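Local atomic coordinates of Fe-S binding reductase, putative (Thermus thermophilus, PDB entry 2D4P), a protein that is of unknown function but belongs to the GNAT acetyltransferase superfamily, so it may transfer acyl groups. Residues S72-V84 and K104-A116. Numbering follows the deposited sequence.
Sequences SVEALRGLLRAVV and KELEEALKAEGFA
Arg-77 of helix 73-84 grips Glu-113, just past the end of helix 104-112; the two helices lie on one face of the acetyltransferase-like sheet, crossing at -45°. Arginine suits its place because NE and NH2 both donate, side-on, to one oxygen: OE2 of Glu-113 lies 2.6 Å from NE of Arg-77 and 2.9 Å from its NH2, near the guanidinium plane. NH1 of Arg-81 reaches the same OE2 at 3.2 Å from above the carboxylate plane, and OE1 of Glu-113 accepts from a water 2.7 Å away. A bend at chi2 (-52°) folds this carboxylate back to the arginines. The small methyl of Ala-112 lies over one guanidinium face of Arg-77, leaving its N-H edge to the carboxylate. In the Schellman motif, Phe-115 N donates to Leu-110 O (3.0 Å) and Gly-114 N to Lys-111 O; glycine tolerates the positive phi. At the other helix's N-cap, Ser-72 OG accepts from Ala-75 N (3.0 Å). Beside the salt bridges, small Ala-109 fits as a knob among Val-73, Leu-76, Arg-77 and Leu-80. A leucine in place of Arg-77 would probably leave Glu-113 OE2 with Arg-81 as its one arginine partner and its carboxylate freer to turn. The chemistry implies an apolar seam bordered by a salt-bridge network, two positive charges probably stabilising the ionised carboxylate.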
loop_
_atom_site.group_PDB
_atom_site.type_symbol
_atom_site.label_atom_id
_atom_site.label_comp_id
_atom_site.label_asym_id
_atom_site.label_seq_id
_atom_site.Cartn_x
_atom_site.Cartn_y
_atom_site.Cartn_z
ATOM N N SER A 72 -6.505 6.716 -9.684
ATOM C CA SER A 72 -6.976 5.945 -10.815
ATOM C C SER A 72 -6.683 4.467 -10.615
ATOM O O SER A 72 -5.809 4.104 -9.842
ATOM C CB SER A 72 -6.285 6.432 -12.090
ATOM O OG SER A 72 -4.896 6.128 -12.075
ATOM N N VAL A 73 -7.396 3.627 -11.345
ATOM C CA VAL A 73 -7.051 2.202 -11.402
ATOM C C VAL A 73 -5.582 2.000 -11.803
ATOM O O VAL A 73 -4.869 1.198 -11.187
ATOM C CB VAL A 73 -7.987 1.427 -12.321
ATOM C CG1 VAL A 73 -7.456 0.013 -12.575
ATOM C CG2 VAL A 73 -9.399 1.386 -11.737
ATOM N N GLU A 74 -5.123 2.758 -12.796
ATOM C CA GLU A 74 -3.749 2.664 -13.238
ATOM C C GLU A 74 -2.764 2.906 -12.080
ATOM O O GLU A 74 -1.821 2.148 -11.904
ATOM C CB GLU A 74 -3.478 3.615 -14.422
ATOM C CG GLU A 74 -2.055 3.527 -14.934
ATOM C CD GLU A 74 -1.695 4.554 -15.991
ATOM O OE1 GLU A 74 -2.566 5.362 -16.370
ATOM O OE2 GLU A 74 -0.511 4.556 -16.424
ATOM N N ALA A 75 -2.977 3.951 -11.288
ATOM C CA ALA A 75 -2.091 4.231 -10.154
ATOM C C ALA A 75 -2.133 3.073 -9.135
ATOM O O ALA A 75 -1.107 2.588 -8.644
ATOM C CB ALA A 75 -2.472 5.539 -9.513
ATOM N N LEU A 76 -3.329 2.611 -8.827
ATOM C CA LEU A 76 -3.492 1.554 -7.835
ATOM C C LEU A 76 -2.823 0.267 -8.296
ATOM O O LEU A 76 -2.156 -0.403 -7.515
ATOM C CB LEU A 76 -4.980 1.338 -7.557
ATOM C CG LEU A 76 -5.645 2.498 -6.817
ATOM C CD1 LEU A 76 -7.196 2.310 -6.841
ATOM C CD2 LEU A 76 -5.142 2.648 -5.396
ATOM N N ARG A 77 -3.025 -0.085 -9.563
ATOM C CA ARG A 77 -2.405 -1.293 -10.116
ATOM C C ARG A 77 -0.884 -1.249 -10.050
ATOM O O ARG A 77 -0.243 -2.227 -9.666
ATOM C CB ARG A 77 -2.836 -1.538 -11.557
ATOM C CG ARG A 77 -4.234 -2.046 -11.720
ATOM C CD ARG A 77 -4.537 -2.399 -13.167
ATOM N NE ARG A 77 -3.691 -3.497 -13.638
ATOM C CZ ARG A 77 -3.694 -3.959 -14.884
ATOM N NH1 ARG A 77 -4.496 -3.446 -15.804
ATOM N NH2 ARG A 77 -2.886 -4.947 -15.221
ATOM N N GLY A 78 -0.294 -0.112 -10.419
ATOM C CA GLY A 78 1.147 0.006 -10.453
ATOM C C GLY A 78 1.747 -0.027 -9.066
ATOM O O GLY A 78 2.824 -0.594 -8.860
ATOM N N LEU A 79 1.044 0.571 -8.098
ATOM C CA LEU A 79 1.470 0.489 -6.702
ATOM C C LEU A 79 1.445 -0.975 -6.214
ATOM O O LEU A 79 2.386 -1.459 -5.569
ATOM C CB LEU A 79 0.601 1.366 -5.816
ATOM C CG LEU A 79 0.782 2.877 -5.979
ATOM C CD1 LEU A 79 -0.359 3.625 -5.398
ATOM C CD2 LEU A 79 2.114 3.342 -5.404
ATOM N N LEU A 80 0.378 -1.696 -6.534
ATOM C CA LEU A 80 0.302 -3.101 -6.151
ATOM C C LEU A 80 1.425 -3.893 -6.777
ATOM O O LEU A 80 2.028 -4.726 -6.130
ATOM C CB LEU A 80 -1.044 -3.707 -6.528
ATOM C CG LEU A 80 -2.230 -3.149 -5.742
ATOM C CD1 LEU A 80 -3.502 -3.610 -6.429
ATOM C CD2 LEU A 80 -2.156 -3.579 -4.252
ATOM N N ARG A 81 1.719 -3.615 -8.038
ATOM C CA ARG A 81 2.787 -4.319 -8.736
ATOM C C ARG A 81 4.128 -4.035 -8.068
ATOM O O ARG A 81 4.993 -4.930 -7.929
ATOM C CB ARG A 81 2.832 -3.899 -10.218
ATOM C CG ARG A 81 1.776 -4.579 -11.074
ATOM C CD ARG A 81 2.038 -4.525 -12.575
ATOM N NE ARG A 81 2.444 -3.195 -13.002
ATOM C CZ ARG A 81 1.613 -2.225 -13.385
ATOM N NH1 ARG A 81 0.296 -2.428 -13.428
ATOM N NH2 ARG A 81 2.122 -1.035 -13.744
ATOM N N ALA A 82 4.326 -2.791 -7.644
ATOM C CA ALA A 82 5.596 -2.412 -7.039
ATOM C C ALA A 82 5.720 -3.119 -5.683
ATOM O O ALA A 82 6.770 -3.640 -5.327
ATOM C CB ALA A 82 5.682 -0.891 -6.878
ATOM N N VAL A 83 4.625 -3.157 -4.935
ATOM C CA VAL A 83 4.636 -3.869 -3.661
ATOM C C VAL A 83 4.934 -5.367 -3.870
ATOM O O VAL A 83 5.786 -5.935 -3.172
ATOM C CB VAL A 83 3.332 -3.679 -2.867
ATOM C CG1 VAL A 83 3.337 -4.595 -1.655
ATOM C CG2 VAL A 83 3.142 -2.182 -2.454
ATOM N N VAL A 84 4.251 -5.989 -4.820
ATOM C CA VAL A 84 4.413 -7.419 -5.117
ATOM C C VAL A 84 5.853 -7.688 -5.522
ATOM O O VAL A 84 6.458 -8.642 -5.040
ATOM C CB VAL A 84 3.373 -7.928 -6.160
ATOM C CG1 VAL A 84 3.745 -9.302 -6.703
ATOM C CG2 VAL A 84 2.014 -7.979 -5.526
ATOM N N LYS A 104 -14.321 0.676 -5.395
ATOM C CA LYS A 104 -14.426 -0.126 -6.612
ATOM C C LYS A 104 -13.173 -0.080 -7.474
ATOM O O LYS A 104 -12.865 -1.057 -8.150
ATOM C CB LYS A 104 -15.633 0.305 -7.445
ATOM C CG LYS A 104 -16.986 0.161 -6.751
ATOM C CD LYS A 104 -17.094 -1.052 -5.828
ATOM C CE LYS A 104 -18.557 -1.342 -5.481
ATOM N NZ LYS A 104 -18.721 -2.177 -4.249
ATOM N N GLU A 105 -12.474 1.055 -7.470
ATOM C CA GLU A 105 -11.248 1.197 -8.234
ATOM C C GLU A 105 -10.175 0.258 -7.680
ATOM O O GLU A 105 -9.497 -0.435 -8.448
ATOM C CB GLU A 105 -10.736 2.639 -8.241
ATOM C CG GLU A 105 -11.574 3.578 -9.110
ATOM C CD GLU A 105 -10.848 4.866 -9.501
ATOM O OE1 GLU A 105 -9.657 5.062 -9.144
ATOM O OE2 GLU A 105 -11.486 5.680 -10.206
ATOM N N LEU A 106 -10.063 0.222 -6.358
ATOM C CA LEU A 106 -9.110 -0.679 -5.711
ATOM C C LEU A 106 -9.471 -2.154 -5.945
ATOM O O LEU A 106 -8.603 -2.991 -6.237
ATOM C CB LEU A 106 -9.002 -0.363 -4.228
ATOM C CG LEU A 106 -8.058 -1.260 -3.412
ATOM C CD1 LEU A 106 -6.667 -1.200 -3.980
ATOM C CD2 LEU A 106 -8.051 -0.835 -1.968
ATOM N N GLU A 107 -10.748 -2.459 -5.872
ATOM C CA GLU A 107 -11.211 -3.819 -6.127
ATOM C C GLU A 107 -10.838 -4.248 -7.541
ATOM O O GLU A 107 -10.336 -5.349 -7.770
ATOM C CB GLU A 107 -12.724 -3.868 -5.940
ATOM C CG GLU A 107 -13.317 -5.248 -5.712
ATOM C CD GLU A 107 -14.741 -5.154 -5.170
ATOM O OE1 GLU A 107 -15.621 -4.714 -5.935
ATOM O OE2 GLU A 107 -14.942 -5.462 -3.958
ATOM N N GLU A 108 -11.059 -3.346 -8.496
ATOM C CA GLU A 108 -10.674 -3.593 -9.868
ATOM C C GLU A 108 -9.164 -3.822 -10.000
ATOM O O GLU A 108 -8.741 -4.735 -10.685
ATOM C CB GLU A 108 -11.098 -2.438 -10.788
ATOM C CG GLU A 108 -10.596 -2.615 -12.225
ATOM C CD GLU A 108 -11.163 -1.593 -13.203
ATOM O OE1 GLU A 108 -12.230 -0.991 -12.895
ATOM O OE2 GLU A 108 -10.531 -1.420 -14.273
ATOM N N ALA A 109 -8.370 -2.988 -9.338
ATOM C CA ALA A 109 -6.904 -3.086 -9.432
ATOM C C ALA A 109 -6.375 -4.399 -8.809
ATOM O O ALA A 109 -5.481 -5.050 -9.354
ATOM C CB ALA A 109 -6.261 -1.877 -8.759
ATOM N N LEU A 110 -6.958 -4.769 -7.666
ATOM C CA LEU A 110 -6.600 -6.009 -6.981
ATOM C C LEU A 110 -6.843 -7.226 -7.860
ATOM O O LEU A 110 -6.002 -8.100 -7.968
ATOM C CB LEU A 110 -7.382 -6.132 -5.682
ATOM C CG LEU A 110 -6.889 -5.227 -4.545
ATOM C CD1 LEU A 110 -7.911 -5.073 -3.425
ATOM C CD2 LEU A 110 -5.558 -5.726 -3.975
ATOM N N LYS A 111 -8.015 -7.294 -8.485
ATOM C CA LYS A 111 -8.306 -8.409 -9.376
ATOM C C LYS A 111 -7.339 -8.432 -10.559
ATOM O O LYS A 111 -6.842 -9.493 -10.955
ATOM C CB LYS A 111 -9.772 -8.331 -9.824
ATOM C CG LYS A 111 -10.209 -9.495 -10.684
ATOM C CD LYS A 111 -11.716 -9.612 -10.771
ATOM C CE LYS A 111 -12.127 -10.663 -11.789
ATOM N NZ LYS A 111 -13.602 -10.543 -12.113
ATOM N N ALA A 112 -7.034 -7.260 -11.108
ATOM C CA ALA A 112 -6.151 -7.170 -12.266
ATOM C C ALA A 112 -4.728 -7.599 -11.926
ATOM O O ALA A 112 -4.014 -8.078 -12.781
ATOM C CB ALA A 112 -6.156 -5.758 -12.878
ATOM N N GLU A 113 -4.311 -7.418 -10.682
ATOM C CA GLU A 113 -2.976 -7.793 -10.275
ATOM C C GLU A 113 -2.909 -9.101 -9.474
ATOM O O GLU A 113 -1.936 -9.339 -8.734
ATOM C CB GLU A 113 -2.327 -6.642 -9.500
ATOM C CG GLU A 113 -2.146 -5.347 -10.290
ATOM C CD GLU A 113 -1.428 -5.532 -11.617
ATOM O OE1 GLU A 113 -0.578 -6.436 -11.741
ATOM O OE2 GLU A 113 -1.694 -4.778 -12.564
ATOM N N GLY A 114 -3.902 -9.967 -9.643
ATOM C CA GLY A 114 -3.795 -11.354 -9.196
ATOM C C GLY A 114 -4.143 -11.628 -7.749
ATOM O O GLY A 114 -3.819 -12.688 -7.215
ATOM N N PHE A 115 -4.796 -10.675 -7.093
ATOM C CA PHE A 115 -5.242 -10.884 -5.724
ATOM C C PHE A 115 -6.606 -11.553 -5.689
ATOM O O PHE A 115 -7.465 -11.311 -6.550
ATOM C CB PHE A 115 -5.341 -9.570 -4.956
ATOM C CG PHE A 115 -4.020 -8.971 -4.592
ATOM C CD1 PHE A 115 -3.203 -8.411 -5.572
ATOM C CD2 PHE A 115 -3.590 -8.956 -3.267
ATOM C CE1 PHE A 115 -2.015 -7.841 -5.229
ATOM C CE2 PHE A 115 -2.389 -8.411 -2.932
ATOM C CZ PHE A 115 -1.584 -7.878 -3.908
ATOM N N ALA A 116 -6.795 -12.402 -4.690
ATOM C CA ALA A 116 -8.087 -13.051 -4.422
ATOM C C ALA A 116 -8.786 -12.432 -3.217
ATOM O O ALA A 116 -8.139 -11.959 -2.249
ATOM C CB ALA A 116 -7.882 -14.551 -4.209
HETATM O O HOH W 1 -0.130 -6.759 -14.423
#